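Local coordinates for immunoglobulin-like protein (Pseudomonas aeruginosa, PDB 3N6Y), which is of unknown function but adopts an all-beta, immunoglobulin-like fold that belongs with the E-set domains, at residues G15-R20 / Q36-T41; T50-R55 / M103-T108. One frame throughout, in Å; residues are numbered along the deposited sequence. Where two conformers were deposited one is given.

Interaction 1: G15-R20 / Q36-T41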
loop_
_atom_site.group_PDB
_atom_site.type_symbol
_atom_site.label_atom_id
_atom_site.label_comp_id
_atom_site.label_asym_id
_atom_site.label_seq_id
_atom_site.Cartn_x
_atom_site.Cartn_y
_atom_site.Cartn_z
ATOM N N GLY A 15 -3.227 8.463 -2.571
ATOM C CA GLY A 15 -4.415 9.093 -2.027
ATOM C C GLY A 15 -5.546 8.182 -1.642
ATOM O O GLY A 15 -5.309 7.051 -1.225
ATOM N N VAL A 16 -6.767 8.691 -1.758
ATOM C CA VAL A 16 -7.982 8.021 -1.372
ATOM C C VAL A 16 -8.603 7.385 -2.621
ATOM O O VAL A 16 -8.842 8.080 -3.631
ATOM C CB VAL A 16 -8.984 8.970 -0.650
ATOM C CG1 VAL A 16 -10.344 8.248 -0.434
ATOM C CG2 VAL A 16 -8.415 9.463 0.689
ATOM N N PHE A 17 -8.864 6.084 -2.525
ATOM C CA PHE A 17 -9.461 5.262 -3.602
ATOM C C PHE A 17 -10.942 5.487 -3.603
ATOM O O PHE A 17 -11.594 5.443 -2.555
ATOM C CB PHE A 17 -9.174 3.778 -3.414
ATOM C CG PHE A 17 -7.757 3.379 -3.757
ATOM C CD1 PHE A 17 -6.677 3.849 -3.023
ATOM C CD2 PHE A 17 -7.502 2.486 -4.794
ATOM C CE1 PHE A 17 -5.359 3.447 -3.329
ATOM C CE2 PHE A 17 -6.200 2.093 -5.107
ATOM C CZ PHE A 17 -5.128 2.573 -4.371
ATOM N N GLU A 18 -11.493 5.732 -4.784
ATOM C CA GLU A 18 -12.915 6.035 -4.886
ATOM C C GLU A 18 -13.640 4.836 -5.443
ATOM O O GLU A 18 -13.175 4.210 -6.383
ATOM C CB GLU A 18 -13.136 7.261 -5.779
ATOM C CG GLU A 18 -12.446 8.521 -5.287
ATOM C CD GLU A 18 -12.835 9.760 -6.102
ATOM O OE1 GLU A 18 -13.006 9.626 -7.328
ATOM O OE2 GLU A 18 -12.947 10.851 -5.512
ATOM N N SER A 19 -14.757 4.483 -4.828
ATOM C CA SER A 19 -15.558 3.381 -5.314
ATOM C C SER A 19 -16.948 3.913 -5.595
ATOM O O SER A 19 -17.339 4.943 -5.044
ATOM C CB SER A 19 -15.607 2.250 -4.279
ATOM O OG SER A 19 -16.185 2.687 -3.058
ATOM N N ARG A 20 -17.686 3.218 -6.455
ATOM C CA ARG A 20 -19.068 3.589 -6.760
ATOM C C ARG A 20 -19.996 2.382 -6.760
ATOM O O ARG A 20 -19.924 1.538 -7.648
ATOM C CB ARG A 20 -19.130 4.305 -8.107
ATOM C CG ARG A 20 -18.245 5.560 -8.194
ATOM C CD ARG A 20 -18.994 6.723 -8.837
ATOM N NE ARG A 20 -18.112 7.615 -9.579
ATOM C CZ ARG A 20 -18.531 8.578 -10.393
ATOM N NH1 ARG A 20 -19.834 8.805 -10.568
ATOM N NH2 ARG A 20 -17.638 9.322 -11.035
ATOM N N GLN A 36 -10.543 2.006 -10.056
ATOM C CA GLN A 36 -10.871 3.015 -9.056
ATOM C C GLN A 36 -10.043 4.257 -9.348
ATOM O O GLN A 36 -8.836 4.162 -9.573
ATOM C CB GLN A 36 -10.593 2.481 -7.636
ATOM C CG GLN A 36 -11.635 1.461 -7.126
ATOM C CD GLN A 36 -11.394 1.043 -5.675
ATOM O OE1 GLN A 36 -10.355 0.480 -5.349
ATOM N NE2 GLN A 36 -12.358 1.322 -4.806
ATOM N N ASN A 37 -10.708 5.412 -9.398
ATOM C CA ASN A 37 -10.042 6.682 -9.379
ATOM C C ASN A 37 -9.401 6.815 -7.995
ATOM O O ASN A 37 -9.887 6.265 -7.010
ATOM C CB ASN A 37 -11.045 7.828 -9.624
ATOM C CG ASN A 37 -10.376 9.183 -9.791
ATOM O OD1 ASN A 37 -9.405 9.320 -10.534
ATOM N ND2 ASN A 37 -10.899 10.198 -9.103
ATOM N N ILE A 38 -8.283 7.503 -7.970
ATOM C CA ILE A 38 -7.608 7.938 -6.732
ATOM C C ILE A 38 -7.579 9.473 -6.641
ATOM O O ILE A 38 -7.097 10.160 -7.566
ATOM C CB ILE A 38 -6.159 7.369 -6.649
ATOM C CG1 ILE A 38 -6.148 5.846 -6.654
ATOM C CG2 ILE A 38 -5.396 7.962 -5.413
ATOM C CD1 ILE A 38 -4.758 5.299 -6.934
ATOM N N GLN A 39 -8.130 10.012 -5.548
ATOM C CA GLN A 39 -8.089 11.445 -5.250
ATOM C C GLN A 39 -6.745 11.696 -4.572
ATOM O O GLN A 39 -6.457 11.141 -3.506
ATOM C CB GLN A 39 -9.245 11.837 -4.334
ATOM C CG GLN A 39 -9.496 13.330 -4.196
ATOM C CD GLN A 39 -10.821 13.616 -3.509
ATOM O OE1 GLN A 39 -11.699 14.275 -4.068
ATOM N NE2 GLN A 39 -10.996 13.066 -2.322
ATOM N N GLN A 40 -5.909 12.483 -5.221
ATOM C CA GLN A 40 -4.535 12.635 -4.757
ATOM C C GLN A 40 -4.491 13.455 -3.494
ATOM O O GLN A 40 -4.868 14.628 -3.519
ATOM C CB GLN A 40 -3.674 13.319 -5.824
ATOM C CG GLN A 40 -2.216 13.425 -5.374
ATOM C CD GLN A 40 -1.279 13.897 -6.464
ATOM O OE1 GLN A 40 -0.947 13.155 -7.376
ATOM N NE2 GLN A 40 -0.792 15.113 -6.320
ATOM N N THR A 41 -4.025 12.852 -2.400
ATOM C CA THR A 41 -3.915 13.550 -1.126
ATOM C C THR A 41 -3.099 12.720 -0.146
ATOM O O THR A 41 -3.040 11.484 -0.311
ATOM C CB THR A 41 -5.316 13.783 -0.498
ATOM O OG1 THR A 41 -5.145 14.609 0.659
ATOM C CG2 THR A 41 -5.958 12.461 -0.114
HETATM O O HOH W 1 -12.812 2.445 -2.162
HETATM O O HOH W 2 -13.515 5.431 -8.963
#

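Interaction 2: T50-R55 / M103-T108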
loop_
_atom_site.group_PDB
_atom_site.type_symbol
_atom_site.label_atom_id
_atom_site.label_comp_id
_atom_site.label_asym_id
_atom_site.label_seq_id
_atom_site.Cartn_x
_atom_site.Cartn_y
_atom_site.Cartn_z
ATOM N N THR A 50 -13.134 4.045 4.307
ATOM C CA THR A 50 -12.106 4.793 3.574
ATOM C C THR A 50 -10.948 3.884 3.219
ATOM O O THR A 50 -10.417 3.231 4.092
ATOM C CB THR A 50 -11.578 5.944 4.426
ATOM O OG1 THR A 50 -12.646 6.817 4.764
ATOM C CG2 THR A 50 -10.483 6.800 3.707
ATOM N N LYS A 51 -10.610 3.828 1.944
ATOM C CA LYS A 51 -9.445 3.112 1.418
ATOM C C LYS A 51 -8.400 4.083 0.897
ATOM O O LYS A 51 -8.709 5.017 0.143
ATOM C CB LYS A 51 -9.883 2.099 0.350
ATOM C CG LYS A 51 -8.757 1.407 -0.381
ATOM C CD LYS A 51 -9.369 0.541 -1.489
ATOM C CE LYS A 51 -8.282 -0.005 -2.385
ATOM N NZ LYS A 51 -8.851 -0.799 -3.533
ATOM N N PHE A 52 -7.143 3.901 1.318
ATOM C CA PHE A 52 -6.092 4.775 0.881
ATOM C C PHE A 52 -4.791 4.021 0.608
ATOM O O PHE A 52 -4.616 2.887 1.053
ATOM C CB PHE A 52 -5.799 5.897 1.903
ATOM C CG PHE A 52 -5.290 5.384 3.243
ATOM C CD1 PHE A 52 -6.151 4.856 4.198
ATOM C CD2 PHE A 52 -3.923 5.383 3.522
ATOM C CE1 PHE A 52 -5.677 4.371 5.388
ATOM C CE2 PHE A 52 -3.441 4.919 4.739
ATOM C CZ PHE A 52 -4.317 4.399 5.665
ATOM N N GLY A 53 -3.914 4.643 -0.143
ATOM C CA GLY A 53 -2.621 4.072 -0.434
ATOM C C GLY A 53 -2.053 4.545 -1.745
ATOM O O GLY A 53 -2.242 5.713 -2.123
HETATM N N MSE A 54 -1.342 3.652 -2.410
HETATM C CA MSE A 54 -0.556 3.887 -3.606
HETATM C C MSE A 54 -0.936 2.917 -4.749
HETATM O O MSE A 54 -1.271 1.736 -4.487
HETATM C CB MSE A 54 0.954 3.755 -3.266
HETATM C CG MSE A 54 1.529 4.935 -2.483
HETATM SE SE MSE A 54 3.419 4.617 -2.188
HETATM C CE MSE A 54 3.278 3.067 -1.075
ATOM N N ARG A 55 -0.806 3.389 -5.997
ATOM C CA ARG A 55 -0.923 2.564 -7.182
ATOM C C ARG A 55 0.252 2.983 -8.062
ATOM O O ARG A 55 0.559 4.171 -8.212
ATOM C CB ARG A 55 -2.260 2.733 -7.893
ATOM C CG ARG A 55 -2.401 1.817 -9.101
ATOM C CD ARG A 55 -3.840 1.707 -9.551
ATOM N NE ARG A 55 -4.328 3.035 -9.950
ATOM C CZ ARG A 55 -5.598 3.414 -9.885
ATOM N NH1 ARG A 55 -6.542 2.595 -9.454
ATOM N NH2 ARG A 55 -5.925 4.644 -10.234
HETATM N N MSE A 103 -0.760 -0.887 -3.258
HETATM C CA MSE A 103 -0.585 -1.064 -1.812
HETATM C C MSE A 103 -1.606 -0.156 -1.135
HETATM O O MSE A 103 -1.454 1.066 -1.111
HETATM C CB MSE A 103 0.825 -0.720 -1.331
HETATM C CG MSE A 103 0.937 -0.916 0.152
HETATM SE SE MSE A 103 2.764 -0.497 0.725
HETATM C CE MSE A 103 2.415 -0.792 2.634
ATOM N N ALA A 104 -2.645 -0.775 -0.590
ATOM C CA ALA A 104 -3.744 -0.035 0.024
ATOM C C ALA A 104 -4.154 -0.601 1.371
ATOM O O ALA A 104 -3.933 -1.819 1.669
ATOM C CB ALA A 104 -4.936 0.053 -0.915
ATOM N N TYR A 105 -4.821 0.253 2.132
ATOM C CA TYR A 105 -5.375 -0.069 3.423
ATOM C C TYR A 105 -6.779 0.498 3.484
ATOM O O TYR A 105 -6.963 1.651 3.080
ATOM C CB TYR A 105 -4.531 0.499 4.562
ATOM C CG TYR A 105 -4.885 -0.069 5.917
ATOM C CD1 TYR A 105 -5.845 0.534 6.707
ATOM C CD2 TYR A 105 -4.269 -1.237 6.394
ATOM C CE1 TYR A 105 -6.183 0.004 7.964
ATOM C CE2 TYR A 105 -4.599 -1.788 7.671
ATOM C CZ TYR A 105 -5.548 -1.131 8.434
ATOM O OH TYR A 105 -5.887 -1.616 9.656
ATOM N N GLU A 106 -7.728 -0.316 3.976
ATOM C CA GLU A 106 -9.109 0.125 4.147
ATOM C C GLU A 106 -9.571 -0.028 5.605
ATOM O O GLU A 106 -9.329 -1.060 6.258
ATOM C CB GLU A 106 -10.064 -0.598 3.171
ATOM C CG GLU A 106 -11.428 0.086 3.055
ATOM C CD GLU A 106 -12.304 -0.411 1.905
ATOM O OE1 GLU A 106 -11.770 -0.783 0.833
ATOM O OE2 GLU A 106 -13.555 -0.391 2.050
ATOM N N PHE A 107 -10.257 0.996 6.103
ATOM C CA PHE A 107 -10.808 0.964 7.445
ATOM C C PHE A 107 -12.117 0.156 7.355
ATOM O O PHE A 107 -13.177 0.700 7.018
ATOM C CB PHE A 107 -11.111 2.369 7.965
ATOM C CG PHE A 107 -9.893 3.278 8.118
ATOM C CD1 PHE A 107 -8.675 2.784 8.570
ATOM C CD2 PHE A 107 -9.991 4.627 7.859
ATOM C CE1 PHE A 107 -7.576 3.610 8.701
ATOM C CE2 PHE A 107 -8.899 5.495 8.014
ATOM C CZ PHE A 107 -7.671 4.970 8.443
ATOM N N THR A 108 -12.044 -1.151 7.580
ATOM C CA THR A 108 -13.191 -2.020 7.460
ATOM C C THR A 108 -13.943 -2.239 8.782
ATOM O O THR A 108 -15.156 -2.527 8.772
ATOM C CB THR A 108 -12.726 -3.350 6.866
ATOM O OG1 THR A 108 -11.968 -3.082 5.674
ATOM C CG2 THR A 108 -13.869 -4.261 6.541
#

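Interaction 1: G15-R20 / Q36-T41
Q36 opens the contact by laying its side chain beside the E18 carbonyl, with Q36 CG 3.2 Å from E18 O, and crossing F17 at about a right angle. K51 NZ hydrogen-bonds to Q36 OE1, and a water accepts a weak bond from Q36 NE2 while donating to F17 O. The next residue, N37, grips E18 twice. E18 N donates to N37 O at 2.8 Å, and N37 ND2 returns a bond to E18 OE1 of 2.8 Å that is nearly straight (173°). The donor stands above the carboxylate plane, while the acceptor lies in the amide plane of N37; a second water joins E18 O to N37 N. I38 then covers one face of the F17 ring: with CG1 anti to the carbonyl carbon (chi1 -60°), CG1 lies over the ring centre at 3.9 Å, a CH-pi contact, and I38 CD1 reaches F17 CZ at 3.8 Å. Q39 forms the antiparallel hydrogen-bonded pair with V16, the V16 N to Q39 O bond being 3.0 Å. At T41, CG2 packs beside V16 CG2. G15 CA makes CA-H...O contacts with Q39 O and T41 O, both 3.2 Å, so the chains come close at this glycine. This two-stranded ribbon lies against strand 51-59: G15 and F17 form backbone bonds with G53 and K51, and I38 also touches E13 of strand 13-14.

Interaction 2: T50-R55 / M103-T108
F52 and Y105 form a hydrogen-bonded antiparallel pair, F52 N to Y105 O and Y105 N to F52 O both measuring 2.9 Å. M54 and M103 repeat this reciprocal pattern, and F107 N extends the ladder to T50 O at 3.0 Å. The axes of strands 51-55 and 103-106 come within 4.6 Å, their directions 170° apart, the geometry of neighbouring antiparallel strands. At the non-hydrogen-bonded G53-A104 pair, G53 CA makes a CA-H...O contact with M103 O (3.3 Å). Apolar contacts gather on the face bearing F52, M54, M103 and Y105. A chi1 of 63° sets F52 CG between the backbone N and the carbonyl carbon, and the ring it carries lies beside Y105, whose CB is over one ring face; F52 CE1 meets F107 CZ at 3.7 Å with the ring planes 56° apart. The selenomethionines lie side by side, M54 CE 4.0 Å from M103 SE. On the other face, K51 CB rests 3.5 Å from E106 OE1, while the lysine's NZ is hydrogen-bonded to Q36 OE1. The inner face packs on the opposing sheet: M103 meets L70 and Y72 of strand 68-74 and L120 and V122 of strand 116-124, while F52 sets its ring edge-to-face with F134 of strand 127-136.

How the interactions relate
Interaction 1 closes before interaction 2 opens, and their centres lie about 9 Å apart. They are joined through strand 51-59, which pairs with strand 101-106 in interaction 2 and takes backbone bonds from G15 and F17 of interaction 1. Side chains of strand 51-59 reinforce the junction: besides the Q36-K51 bond, the R55 guanidinium reaches the backbone carbonyl Q36 O, with R55 NH1 2.8 Å from it in a probable hydrogen bond, and I38 CD1 packs on R55 NH2. The centre of interaction 1, a surface ribbon, is about 13 Å from the centre of the chain; that of interaction 2 is about 7 Å away, and this contact helps build the core between the two sheets of an immunoglobulin-like sandwich.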